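Local coordinates for protein beta-1,4-mannanase (Aplysia kurodai, PDB 3VUP) that probably hydrolyses beta-1,4-mannosidic linkages in mannan as a TIM-barrel glycoside hydrolase of sea hare digestive fluid, at residues A140-V145 with K212-G217; Y28-D31 with G35-Q38; G156-N161 with F258-S263. All blocks are in the same frame, centred on the assembly; numbering follows the deposited sequence.

Interaction 1: residues A140-V145 with K212-G217; sequences ALKPIV and KTTDPG. With SO4 (sulfate ion), chain H.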
ATOM      1  N   ALA A 140      12.179 -10.117  11.310  1.00  7.14           N
ATOM      2  CA  ALA A 140      11.701 -10.230   9.932  1.00  6.94           C
ATOM      3  C   ALA A 140      11.820  -8.947   9.120  1.00  6.69           C
ATOM      4  O   ALA A 140      12.412  -8.954   8.048  1.00  6.80           O
ATOM      5  CB  ALA A 140      10.271 -10.773   9.886  1.00  6.98           C
ATOM      6  N   LEU A 141      11.238  -7.854   9.608  1.00  5.96           N
ATOM      7  CA  LEU A 141      11.163  -6.646   8.785  1.00  6.16           C
ATOM      8  C   LEU A 141      12.536  -6.046   8.505  1.00  6.42           C
ATOM      9  O   LEU A 141      12.885  -5.800   7.346  1.00  6.13           O
ATOM     10  CB  LEU A 141      10.243  -5.606   9.427  1.00  6.62           C
ATOM     11  CG  LEU A 141      10.062  -4.318   8.623  1.00  6.79           C
ATOM     12  CD1 LEU A 141       9.459  -4.575   7.245  1.00  7.54           C
ATOM     13  CD2 LEU A 141       9.190  -3.361   9.410  1.00  8.00           C
ATOM     14  N   LYS A 142      13.312  -5.795   9.556  1.00  5.98           N
ATOM     15  CA  LYS A 142      14.633  -5.231   9.339  1.00  7.11           C
ATOM     16  C   LYS A 142      15.516  -6.129   8.448  1.00  6.57           C
ATOM     17  O   LYS A 142      16.155  -5.627   7.525  1.00  6.91           O
ATOM     18  CB  LYS A 142      15.315  -4.821  10.653  1.00  7.68           C
ATOM     19  CG  LYS A 142      14.680  -3.596  11.322  1.00  8.96           C
ATOM     20  CD  LYS A 142      15.355  -3.286  12.648  1.00 12.11           C
ATOM     21  CE  LYS A 142      14.848  -2.001  13.273  1.00 15.21           C
ATOM     22  NZ  LYS A 142      15.680  -1.629  14.448  1.00 18.10           N
ATOM     23  N   PRO A 143      15.543  -7.456   8.692  1.00  6.74           N
ATOM     24  CA  PRO A 143      16.334  -8.280   7.767  1.00  7.21           C
ATOM     25  C   PRO A 143      15.886  -8.192   6.305  1.00  6.80           C
ATOM     26  O   PRO A 143      16.730  -8.136   5.410  1.00  7.09           O
ATOM     27  CB  PRO A 143      16.140  -9.693   8.322  1.00  8.17           C
ATOM     28  CG  PRO A 143      15.986  -9.465   9.803  1.00  7.94           C
ATOM     29  CD  PRO A 143      15.178  -8.205   9.912  1.00  7.22           C
ATOM     30  N   ILE A 144      14.582  -8.160   6.064  1.00  6.93           N
ATOM     31  CA  ILE A 144      14.085  -8.036   4.698  1.00  6.95           C
ATOM     32  C   ILE A 144      14.495  -6.698   4.072  1.00  6.22           C
ATOM     33  O   ILE A 144      15.040  -6.653   2.965  1.00  6.77           O
ATOM     34  CB  ILE A 144      12.552  -8.211   4.637  1.00  7.19           C
ATOM     35  CG1 ILE A 144      12.165  -9.662   4.957  1.00  7.54           C
ATOM     36  CG2 ILE A 144      12.025  -7.783   3.270  1.00  8.89           C
ATOM     37  CD1 ILE A 144      10.691  -9.844   5.253  1.00  8.22           C
ATOM     38  N   VAL A 145      14.231  -5.615   4.793  1.00  6.34           N
ATOM     39  CA  VAL A 145      14.519  -4.274   4.301  1.00  6.55           C
ATOM     40  C   VAL A 145      16.008  -4.092   4.051  1.00  6.83           C
ATOM     41  O   VAL A 145      16.416  -3.511   3.040  1.00  7.96           O
ATOM     42  CB  VAL A 145      13.984  -3.221   5.294  1.00  7.03           C
ATOM     43  CG1 VAL A 145      14.490  -1.827   4.950  1.00  8.01           C
ATOM     44  CG2 VAL A 145      12.461  -3.254   5.320  1.00  7.99           C
ATOM     45  N   LYS A 212      12.853   3.050   7.622  1.00  5.63           N
ATOM     46  CA  LYS A 212      13.681   4.205   7.289  1.00  6.56           C
ATOM     47  C   LYS A 212      14.917   4.406   8.174  1.00  7.05           C
ATOM     48  O   LYS A 212      15.721   5.308   7.932  1.00  9.31           O
ATOM     49  CB  LYS A 212      12.836   5.461   7.133  1.00  6.78           C
ATOM     50  CG  LYS A 212      12.024   5.405   5.843  1.00  7.03           C
ATOM     51  CD  LYS A 212      11.217   6.666   5.577  1.00  6.93           C
ATOM     52  CE  LYS A 212       9.955   6.709   6.421  1.00  6.28           C
ATOM     53  NZ  LYS A 212       9.142   7.912   6.104  1.00  7.13           N
ATOM     54  N   THR A 213      15.069   3.569   9.192  1.00  7.04           N
ATOM     55  CA  THR A 213      16.332   3.469   9.916  0.63  7.87           C
ATOM     56  C   THR A 213      17.254   2.513   9.160  1.00  7.42           C
ATOM     57  O   THR A 213      18.453   2.737   9.040  1.00 10.00           O
ATOM     58  CB  THR A 213      16.145   2.930  11.358  0.63 10.11           C
ATOM     59  OG1 THR A 213      15.231   3.757  12.082  0.63 11.62           O
ATOM     60  CG2 THR A 213      17.470   2.906  12.102  0.63 10.45           C
ATOM     61  N   THR A 214      16.669   1.442   8.640  1.00  7.43           N
ATOM     62  CA  THR A 214      17.422   0.381   7.985  1.00  7.12           C
ATOM     63  C   THR A 214      17.791   0.734   6.543  1.00  6.41           C
ATOM     64  O   THR A 214      18.911   0.471   6.098  1.00  7.52           O
ATOM     65  CB  THR A 214      16.616  -0.922   8.052  1.00  7.54           C
ATOM     66  OG1 THR A 214      16.352  -1.237   9.422  1.00  9.98           O
ATOM     67  CG2 THR A 214      17.371  -2.067   7.420  1.00  8.62           C
ATOM     68  N   ASP A 215      16.839   1.327   5.826  1.00  5.98           N
ATOM     69  CA  ASP A 215      17.065   1.831   4.476  1.00  6.43           C
ATOM     70  C   ASP A 215      16.531   3.258   4.434  1.00  6.40           C
ATOM     71  O   ASP A 215      15.366   3.486   4.087  1.00  6.31           O
ATOM     72  CB  ASP A 215      16.346   0.969   3.437  1.00  6.80           C
ATOM     73  CG  ASP A 215      16.618   1.422   2.008  1.00  6.97           C
ATOM     74  OD1 ASP A 215      17.344   2.429   1.813  1.00  7.53           O
ATOM     75  OD2 ASP A 215      16.098   0.773   1.070  1.00  7.49           O
ATOM     76  N   PRO A 216      17.375   4.227   4.824  1.00  6.79           N
ATOM     77  CA  PRO A 216      16.894   5.602   4.975  1.00  7.12           C
ATOM     78  C   PRO A 216      16.336   6.227   3.704  1.00  7.07           C
ATOM     79  O   PRO A 216      15.554   7.167   3.803  1.00  7.76           O
ATOM     80  CB  PRO A 216      18.134   6.360   5.437  1.00  9.28           C
ATOM     81  CG  PRO A 216      19.014   5.349   6.032  1.00 10.51           C
ATOM     82  CD  PRO A 216      18.752   4.062   5.323  1.00  8.12           C
ATOM     83  N   GLY A 217      16.721   5.713   2.541  1.00  6.85           N
ATOM     84  CA  GLY A 217      16.195   6.206   1.282  1.00  7.22           C
ATOM     85  C   GLY A 217      14.924   5.546   0.779  1.00  6.76           C
ATOM     86  O   GLY A 217      14.444   5.902  -0.298  1.00  7.58           O
TER
HETATM   87  S   SO4 H 406      14.208   0.079  17.404  1.00 19.37           S
HETATM   88  O1  SO4 H 406      13.326  -1.080  17.525  1.00 21.82           O
HETATM   89  O2  SO4 H 406      13.480   1.317  17.713  1.00 15.49           O
HETATM   90  O3  SO4 H 406      15.329  -0.051  18.329  1.00 20.75           O
HETATM   91  O4  SO4 H 406      14.726   0.140  16.037  1.00 19.91           O
HETATM   92  O   HOH W   1      14.306  -1.412   1.612  1.00 10.36           O
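K142 lays the beginning of its side chain against the hydroxyl of T214, the pair whose CA atoms are nearest between the two segments. From K142 CB, 3.9 Å from T214 OG1, the chain moves to K142 CG, its closest point to that oxygen at 3.5 Å, and CD then draws away again. The torsion at chi1 (-70°) turns CG to the side of the backbone N, and the rest of the chain is extended. CE and NZ are thereby carried past the threonine to a sulfate ion, probably from the crystallisation liquor, where K142 NZ donates to sulfate O4 at 2.6 Å; Q134 and K251 also hold this anion. T214 OG1 is no polar partner of the lysine: it is hydrogen-bonded to A210 O, one turn back in its own helix. Its methyl faces the other helix, with T214 CG2 3.8 Å from V145 CG1. That valine methyl, V145 CG1, also meets D215 CB at 3.7 Å, so a single branch of V145 touches both the last helical residue and the one after it. With no direct hydrogen bond between the segments, a water gives a polar link, firm to D215 OD2 at 2.9 Å and weak to V145 O, donating to both. The buried D215 carboxylate has further partners, R1 in a salt bridge to OD1 and the backbone N of G150 at OD2, which together fix its rotation. The contact thus joins helix 130-147 to the C-terminal end of helix 197-214, two neighbouring helices on the outside of the barrel. V145 and L141 also pack on I211 of the second helix, while I144 turns to M88, L89 and M92 of helix 88-101.

Interaction 2: residues Y28-D31 with G35-Q38; sequences YAYD and GQWQ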
ATOM      1  N   TYR A  28      -2.683 -16.253  -3.118  1.00  8.16           N
ATOM      2  CA  TYR A  28      -2.946 -15.350  -1.994  1.00  7.16           C
ATOM      3  C   TYR A  28      -2.201 -15.765  -0.730  1.00  7.06           C
ATOM      4  O   TYR A  28      -2.437 -16.849  -0.201  1.00  8.20           O
ATOM      5  CB  TYR A  28      -4.448 -15.311  -1.727  1.00  8.14           C
ATOM      6  CG  TYR A  28      -4.928 -14.432  -0.588  1.00  7.85           C
ATOM      7  CD1 TYR A  28      -5.291 -13.109  -0.808  1.00  7.84           C
ATOM      8  CD2 TYR A  28      -5.096 -14.945   0.689  1.00  7.43           C
ATOM      9  CE1 TYR A  28      -5.766 -12.305   0.220  1.00  8.34           C
ATOM     10  CE2 TYR A  28      -5.576 -14.151   1.730  1.00  7.67           C
ATOM     11  CZ  TYR A  28      -5.917 -12.829   1.489  1.00  7.56           C
ATOM     12  OH  TYR A  28      -6.403 -12.022   2.504  1.00  8.28           O
ATOM     13  N   ALA A  29      -1.300 -14.895  -0.274  1.00  6.54           N
ATOM     14  CA  ALA A  29      -0.523 -15.072   0.963  1.00  6.77           C
ATOM     15  C   ALA A  29       0.479 -16.213   0.908  1.00  7.41           C
ATOM     16  O   ALA A  29       1.075 -16.556   1.928  1.00  7.90           O
ATOM     17  CB  ALA A  29      -1.439 -15.227   2.181  1.00  8.04           C
ATOM     18  N   TYR A  30       0.649 -16.783  -0.285  1.00  7.82           N
ATOM     19  CA  TYR A  30       1.479 -17.959  -0.527  1.00  8.50           C
ATOM     20  C   TYR A  30       2.448 -17.720  -1.678  1.00  8.01           C
ATOM     21  O   TYR A  30       2.770 -18.647  -2.421  1.00  9.14           O
ATOM     22  CB  TYR A  30       0.587 -19.156  -0.877  1.00  9.48           C
ATOM     23  CG  TYR A  30       0.222 -19.975   0.313  1.00 10.39           C
ATOM     24  CD1 TYR A  30      -0.663 -19.492   1.256  1.00 10.60           C
ATOM     25  CD2 TYR A  30       0.773 -21.235   0.502  1.00 12.36           C
ATOM     26  CE1 TYR A  30      -0.985 -20.241   2.366  1.00 11.24           C
ATOM     27  CE2 TYR A  30       0.464 -21.985   1.597  1.00 12.80           C
ATOM     28  CZ  TYR A  30      -0.421 -21.492   2.529  1.00 11.53           C
ATOM     29  OH  TYR A  30      -0.711 -22.266   3.624  1.00 13.31           O
ATOM     30  N   ASP A  31       2.911 -16.482  -1.828  1.00  7.34           N
ATOM     31  CA  ASP A  31       3.759 -16.106  -2.955  1.00  7.45           C
ATOM     32  C   ASP A  31       5.238 -15.970  -2.599  1.00  7.96           C
ATOM     33  O   ASP A  31       6.085 -16.039  -3.478  1.00  9.41           O
ATOM     34  CB  ASP A  31       3.296 -14.775  -3.553  1.00  7.14           C
ATOM     35  CG  ASP A  31       2.036 -14.893  -4.391  1.00  6.34           C
ATOM     36  OD1 ASP A  31       1.878 -15.907  -5.108  1.00  7.31           O
ATOM     37  OD2 ASP A  31       1.231 -13.929  -4.369  1.00  6.58           O
ATOM     38  N   GLY A  35      10.007 -21.223  -0.184  1.00  9.90           N
ATOM     39  CA  GLY A  35      10.111 -21.736  -1.540  1.00 10.41           C
ATOM     40  C   GLY A  35       8.999 -21.312  -2.483  1.00 10.08           C
ATOM     41  O   GLY A  35       8.956 -21.752  -3.630  1.00 10.41           O
ATOM     42  N   GLN A  36       8.108 -20.444  -2.019  1.00  9.09           N
ATOM     43  CA  GLN A  36       6.890 -20.148  -2.763  1.00  9.35           C
ATOM     44  C   GLN A  36       7.096 -19.210  -3.949  1.00  9.15           C
ATOM     45  O   GLN A  36       6.354 -19.270  -4.930  1.00  9.83           O
ATOM     46  CB  GLN A  36       5.823 -19.592  -1.817  1.00 10.13           C
ATOM     47  CG  GLN A  36       5.405 -20.624  -0.784  1.00 10.93           C
ATOM     48  CD  GLN A  36       4.522 -20.082   0.331  1.00 11.82           C
ATOM     49  OE1 GLN A  36       3.569 -20.741   0.730  1.00 14.28           O
ATOM     50  NE2 GLN A  36       4.844 -18.901   0.852  1.00 10.79           N
ATOM     51  N   TRP A  37       8.089 -18.332  -3.856  1.00  8.15           N
ATOM     52  CA  TRP A  37       8.350 -17.401  -4.947  1.00  8.43           C
ATOM     53  C   TRP A  37       8.826 -18.127  -6.197  1.00  9.08           C
ATOM     54  O   TRP A  37       8.310 -17.898  -7.293  1.00  9.55           O
ATOM     55  CB  TRP A  37       9.334 -16.308  -4.528  1.00  8.71           C
ATOM     56  CG  TRP A  37       9.959 -15.604  -5.694  1.00  8.88           C
ATOM     57  CD1 TRP A  37      11.238 -15.754  -6.137  1.00  9.97           C
ATOM     58  CD2 TRP A  37       9.334 -14.662  -6.582  1.00  8.90           C
ATOM     59  NE1 TRP A  37      11.456 -14.968  -7.237  1.00  9.78           N
ATOM     60  CE2 TRP A  37      10.306 -14.282  -7.531  1.00  9.16           C
ATOM     61  CE3 TRP A  37       8.056 -14.099  -6.662  1.00  9.94           C
ATOM     62  CZ2 TRP A  37      10.042 -13.368  -8.547  1.00  9.93           C
ATOM     63  CZ3 TRP A  37       7.797 -13.187  -7.677  1.00 10.72           C
ATOM     64  CH2 TRP A  37       8.786 -12.835  -8.605  1.00 10.82           C
ATOM     65  N   GLN A  38       9.796 -19.019  -6.042  1.00  9.90           N
ATOM     66  CA  GLN A  38      10.279 -19.738  -7.211  1.00 12.07           C
ATOM     67  C   GLN A  38       9.173 -20.602  -7.828  1.00 12.09           C
ATOM     68  O   GLN A  38       9.152 -20.804  -9.042  1.00 12.99           O
ATOM     69  CB  GLN A  38      11.532 -20.556  -6.887  1.00 13.73           C
ATOM     70  CG  GLN A  38      12.765 -19.710  -6.577  1.00 15.61           C
ATOM     71  CD  GLN A  38      13.203 -18.818  -7.734  1.00 16.85           C
ATOM     72  OE1 GLN A  38      12.936 -19.107  -8.904  1.00 17.68           O
ATOM     73  NE2 GLN A  38      13.890 -17.729  -7.406  1.00 16.69           N
TER
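D31 and Q36 bring their CA atoms to 5.1 Å as the chain turns into helix 36-53, and D31 O comes within 3.0 Å of W37 CA in a CA-H...O contact bent to 120° at the hydrogen. The same oxygen is also near W37 N, but the angle is too poor for a hydrogen bond. Q36 lies along the backbone of Y30: Q36 CB is 3.3 Å from Y30 O, and Q36 CD is 3.6 Å from that carbonyl oxygen. Its CG, set beside the backbone N by a chi1 of -64°, starts an extended chain that carries the amide past this carbonyl, its plane 53° from that of the Y30 ring. Q36 NE2 is hydrogen-bonded to T69 OG1, a hydroxyl that also bonds A29 O, and has weak bonds to F32 O and G33 O. Cut back to an alanine, this position would have no amide for T69 OG1, which would probably lose that partner while the Y30 carbonyl lost its cover. The D31 carboxylate accepts the backbone N of S27 at OD1 and of M26 at OD2, and the side chain also touches N40 and I44 of the helix. W37 presents its ring edge to D31 O, lies nearly parallel to the F32 ring and bonds D94 through NE1. The turn therefore ties the loop after strand 18-22 to the start of helix 36-53, with W37 reaching D91, L95 and T98 of helix 88-101 and A29 resting on I65 of strand 58-65.

Interaction 3: residues G156-N161 with F258-S263; sequences GWDLMN and FYQFHS. With SO4 (sulfate ion), chain D.
Q260 NE2 reaches across the barrel interior to D158 OD2, giving a hydrogen bond of 2.8 Å that is nearly straight at 164°. The bond lies close to the glutamine amide plane but meets the carboxylate from above, the two planes being 86° apart. Each side chain leaves its strand with CG anti to the backbone N (D158 chi1 176°), which points the two groups at each other although the CA atoms of D158 and Q260 are 8.9 Å apart. The second meeting is N161 OD1 with H262 CE1 at 3.1 Å, the oxygen lying in the plane of the imidazole at its edge. Q260 is also the link to H262: Q260 OE1 accepts H262 NE2 at 2.8 Å, so both ends of one amide are used and its flip is defined. Further out, R60 bridges the two meetings, with a salt bridge to D158 OD2 and a hydrogen bond to N161 OD1. E162 holds H262 ND1, and N112 takes N161 ND2, which also bonds a Tris molecule, probably from the crystallisation liquor. Strands 157-161 and 259-262 are the fourth and sixth of the eight-stranded barrel. N161 at the end of the fourth strand and E162 directly after it, with E293 ending the seventh, are consistent with the active site of clan A glycoside hydrolases, in which two such glutamates serve as acid/base and nucleophile.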
ATOM      1  N   GLY A 156       8.395   1.548  -3.043  1.00  6.20           N
ATOM      2  CA  GLY A 156       8.110   1.901  -1.668  1.00  6.37           C
ATOM      3  C   GLY A 156       7.394   0.768  -0.975  1.00  6.26           C
ATOM      4  O   GLY A 156       6.868  -0.144  -1.619  1.00  7.31           O
ATOM      5  N   TRP A 157       7.384   0.832   0.346  1.00  5.54           N
ATOM      6  CA  TRP A 157       6.761  -0.184   1.181  1.00  5.85           C
ATOM      7  C   TRP A 157       5.386   0.296   1.625  1.00  5.17           C
ATOM      8  O   TRP A 157       5.267   1.367   2.208  1.00  6.12           O
ATOM      9  CB  TRP A 157       7.610  -0.445   2.428  1.00  5.80           C
ATOM     10  CG  TRP A 157       8.959  -1.038   2.143  1.00  6.62           C
ATOM     11  CD1 TRP A 157      10.157  -0.374   2.087  1.00  7.60           C
ATOM     12  CD2 TRP A 157       9.257  -2.418   1.884  1.00  6.48           C
ATOM     13  NE1 TRP A 157      11.172  -1.254   1.813  1.00  8.06           N
ATOM     14  CE2 TRP A 157      10.651  -2.513   1.682  1.00  7.40           C
ATOM     15  CE3 TRP A 157       8.483  -3.586   1.807  1.00  6.87           C
ATOM     16  CZ2 TRP A 157      11.289  -3.727   1.404  1.00  7.85           C
ATOM     17  CZ3 TRP A 157       9.117  -4.791   1.522  1.00  8.25           C
ATOM     18  CH2 TRP A 157      10.508  -4.852   1.327  1.00  8.21           C
ATOM     19  N   ASP A 158       4.354  -0.487   1.329  1.00  4.66           N
ATOM     20  CA  ASP A 158       3.000  -0.208   1.798  1.00  4.92           C
ATOM     21  C   ASP A 158       2.803  -1.076   3.045  1.00  4.82           C
ATOM     22  O   ASP A 158       2.773  -2.306   2.962  1.00  5.11           O
ATOM     23  CB  ASP A 158       2.001  -0.556   0.691  1.00  5.12           C
ATOM     24  CG  ASP A 158       0.539  -0.390   1.100  1.00  4.90           C
ATOM     25  OD1 ASP A 158       0.242  -0.296   2.311  1.00  5.36           O
ATOM     26  OD2 ASP A 158      -0.319  -0.407   0.179  1.00  5.52           O
ATOM     27  N   LEU A 159       2.682  -0.442   4.206  1.00  4.34           N
ATOM     28  CA  LEU A 159       2.620  -1.204   5.451  1.00  4.54           C
ATOM     29  C   LEU A 159       1.372  -2.054   5.588  1.00  4.31           C
ATOM     30  O   LEU A 159       1.413  -3.123   6.183  1.00  4.93           O
ATOM     31  CB  LEU A 159       2.694  -0.273   6.651  1.00  5.00           C
ATOM     32  CG  LEU A 159       3.946   0.584   6.749  1.00  5.08           C
ATOM     33  CD1 LEU A 159       3.925   1.348   8.054  1.00  6.02           C
ATOM     34  CD2 LEU A 159       5.209  -0.255   6.639  1.00  5.69           C
ATOM     35  N   MET A 160       0.247  -1.564   5.089  1.00  4.56           N
ATOM     36  CA  MET A 160      -1.003  -2.252   5.345  1.00  4.77           C
ATOM     37  C   MET A 160      -2.094  -1.858   4.390  1.00  4.87           C
ATOM     38  O   MET A 160      -2.376  -0.670   4.166  1.00  5.19           O
ATOM     39  CB  MET A 160      -1.482  -1.990   6.771  1.00  5.46           C
ATOM     40  CG  MET A 160      -2.762  -2.747   7.146  1.00  6.43           C
ATOM     41  SD  MET A 160      -3.196  -2.616   8.888  1.00  7.55           S
ATOM     42  CE  MET A 160      -2.891  -4.291   9.422  1.00  8.88           C
ATOM     43  N   ASN A 161      -2.743  -2.879   3.853  1.00  4.75           N
ATOM     44  CA  ASN A 161      -3.952  -2.676   3.093  1.00  4.06           C
ATOM     45  C   ASN A 161      -5.171  -2.479   3.982  1.00  4.32           C
ATOM     46  O   ASN A 161      -5.543  -3.374   4.745  1.00  4.60           O
ATOM     47  CB  ASN A 161      -4.217  -3.868   2.193  1.00  4.77           C
ATOM     48  CG  ASN A 161      -5.390  -3.617   1.300  1.00  4.66           C
ATOM     49  OD1 ASN A 161      -5.319  -2.760   0.423  1.00  4.67           O
ATOM     50  ND2 ASN A 161      -6.500  -4.303   1.545  1.00  4.98           N
ATOM     51  N   PHE A 258       4.175   9.243   1.336  1.00  5.13           N
ATOM     52  CA  PHE A 258       3.077   9.570   0.448  1.00  5.00           C
ATOM     53  C   PHE A 258       1.850   8.839   0.915  1.00  4.48           C
ATOM     54  O   PHE A 258       1.935   7.818   1.604  1.00  4.91           O
ATOM     55  CB  PHE A 258       3.396   9.284  -1.027  1.00  5.20           C
ATOM     56  CG  PHE A 258       3.601   7.828  -1.384  1.00  5.03           C
ATOM     57  CD1 PHE A 258       2.560   7.068  -1.915  1.00  5.39           C
ATOM     58  CD2 PHE A 258       4.856   7.253  -1.286  1.00  5.61           C
ATOM     59  CE1 PHE A 258       2.767   5.753  -2.318  1.00  5.72           C
ATOM     60  CE2 PHE A 258       5.072   5.940  -1.691  1.00  6.10           C
ATOM     61  CZ  PHE A 258       4.028   5.191  -2.216  1.00  6.10           C
ATOM     62  N   TYR A 259       0.697   9.407   0.591  1.00  4.50           N
ATOM     63  CA  TYR A 259      -0.572   8.807   0.925  1.00  4.57           C
ATOM     64  C   TYR A 259      -1.114   8.010  -0.261  1.00  4.46           C
ATOM     65  O   TYR A 259      -0.732   8.237  -1.412  1.00  4.75           O
ATOM     66  CB  TYR A 259      -1.553   9.894   1.324  1.00  4.60           C
ATOM     67  CG  TYR A 259      -1.250  10.622   2.616  1.00  4.94           C
ATOM     68  CD1 TYR A 259      -1.112   9.937   3.818  1.00  5.21           C
ATOM     69  CD2 TYR A 259      -1.178  12.012   2.650  1.00  5.99           C
ATOM     70  CE1 TYR A 259      -0.894  10.621   5.011  1.00  5.32           C
ATOM     71  CE2 TYR A 259      -0.970  12.703   3.843  1.00  6.62           C
ATOM     72  CZ  TYR A 259      -0.835  12.005   5.019  1.00  5.62           C
ATOM     73  OH  TYR A 259      -0.652  12.663   6.217  1.00  6.59           O
ATOM     74  N   GLN A 260      -2.013   7.082   0.040  1.00  4.61           N
ATOM     75  CA  GLN A 260      -2.555   6.166  -0.951  1.00  4.39           C
ATOM     76  C   GLN A 260      -4.025   5.939  -0.650  1.00  4.10           C
ATOM     77  O   GLN A 260      -4.370   5.370   0.378  1.00  5.23           O
ATOM     78  CB  GLN A 260      -1.799   4.839  -0.908  1.00  4.44           C
ATOM     79  CG  GLN A 260      -2.333   3.838  -1.921  1.00  5.31           C
ATOM     80  CD  GLN A 260      -1.979   2.393  -1.634  1.00  4.88           C
ATOM     81  OE1 GLN A 260      -2.705   1.488  -2.046  1.00  5.17           O
ATOM     82  NE2 GLN A 260      -0.878   2.161  -0.921  1.00  5.40           N
ATOM     83  N   PHE A 261      -4.883   6.429  -1.536  1.00  4.40           N
ATOM     84  CA  PHE A 261      -6.330   6.285  -1.385  1.00  4.44           C
ATOM     85  C   PHE A 261      -6.836   5.144  -2.264  1.00  3.80           C
ATOM     86  O   PHE A 261      -6.420   5.013  -3.415  1.00  5.09           O
ATOM     87  CB  PHE A 261      -7.065   7.525  -1.902  1.00  4.75           C
ATOM     88  CG  PHE A 261      -6.815   8.820  -1.151  1.00  5.18           C
ATOM     89  CD1 PHE A 261      -6.178   8.890   0.079  1.00  5.64           C
ATOM     90  CD2 PHE A 261      -7.289   9.996  -1.715  1.00  5.37           C
ATOM     91  CE1 PHE A 261      -6.004  10.126   0.719  1.00  6.15           C
ATOM     92  CE2 PHE A 261      -7.132  11.214  -1.085  1.00  6.04           C
ATOM     93  CZ  PHE A 261      -6.496  11.280   0.136  1.00  6.06           C
ATOM     94  N   HIS A 262      -7.787   4.367  -1.755  1.00  4.18           N
ATOM     95  CA  HIS A 262      -8.566   3.476  -2.604  1.00  4.23           C
ATOM     96  C   HIS A 262      -9.919   4.123  -2.848  1.00  4.46           C
ATOM     97  O   HIS A 262     -10.430   4.835  -1.983  1.00  5.07           O
ATOM     98  CB  HIS A 262      -8.725   2.113  -1.944  1.00  4.63           C
ATOM     99  CG  HIS A 262      -7.420   1.464  -1.640  1.00  4.37           C
ATOM    100  ND1 HIS A 262      -7.312   0.333  -0.857  1.00  5.06           N
ATOM    101  CD2 HIS A 262      -6.159   1.789  -2.008  1.00  4.94           C
ATOM    102  CE1 HIS A 262      -6.042  -0.008  -0.758  1.00  5.25           C
ATOM    103  NE2 HIS A 262      -5.319   0.865  -1.438  1.00  5.00           N
ATOM    104  N   SER A 263     -10.493   3.889  -4.021  1.00  4.43           N
ATOM    105  CA  SER A 263     -11.784   4.485  -4.313  1.00  4.83           C
ATOM    106  C   SER A 263     -12.645   3.608  -5.193  1.00  4.80           C
ATOM    107  O   SER A 263     -12.288   3.293  -6.327  1.00  5.63           O
ATOM    108  CB  SER A 263     -11.616   5.867  -4.947  1.00  5.53           C
ATOM    109  OG  SER A 263     -12.872   6.511  -5.131  1.00  6.08           O
TER
HETATM  110  S   SO4 D 402      -0.072  16.380   5.660  1.00 11.25           S
HETATM  111  O1  SO4 D 402       1.067  17.121   6.180  1.00 14.83           O
HETATM  112  O2  SO4 D 402       0.301  15.757   4.400  1.00 12.43           O
HETATM  113  O3  SO4 D 402      -0.463  15.343   6.597  1.00 11.99           O
HETATM  114  O4  SO4 D 402      -1.169  17.314   5.415  1.00 11.63           O

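Overall arrangement
Interaction 2 comes first in the chain, on the turn from strand 18-22 into helix 36-53. Interactions 1 and 3 then alternate, in the order 140-145, 156-161, 212-217, 258-263, as expected of a barrel whose strands and helices follow one another. Their centres are about 18 Å apart, yet they touch: I144 CG2 lies 3.8 Å from W157 CH2, the indole packing outward from strand 157-161 against helix 130-147. The centre of interaction 2 is about 21 and 22 Å from those of interactions 1 and 3. The centre of interaction 3 is about 3 Å from that of the chain, inside the barrel near the probable active site, whereas interactions 1 and 2 belong to the surrounding helices and loop.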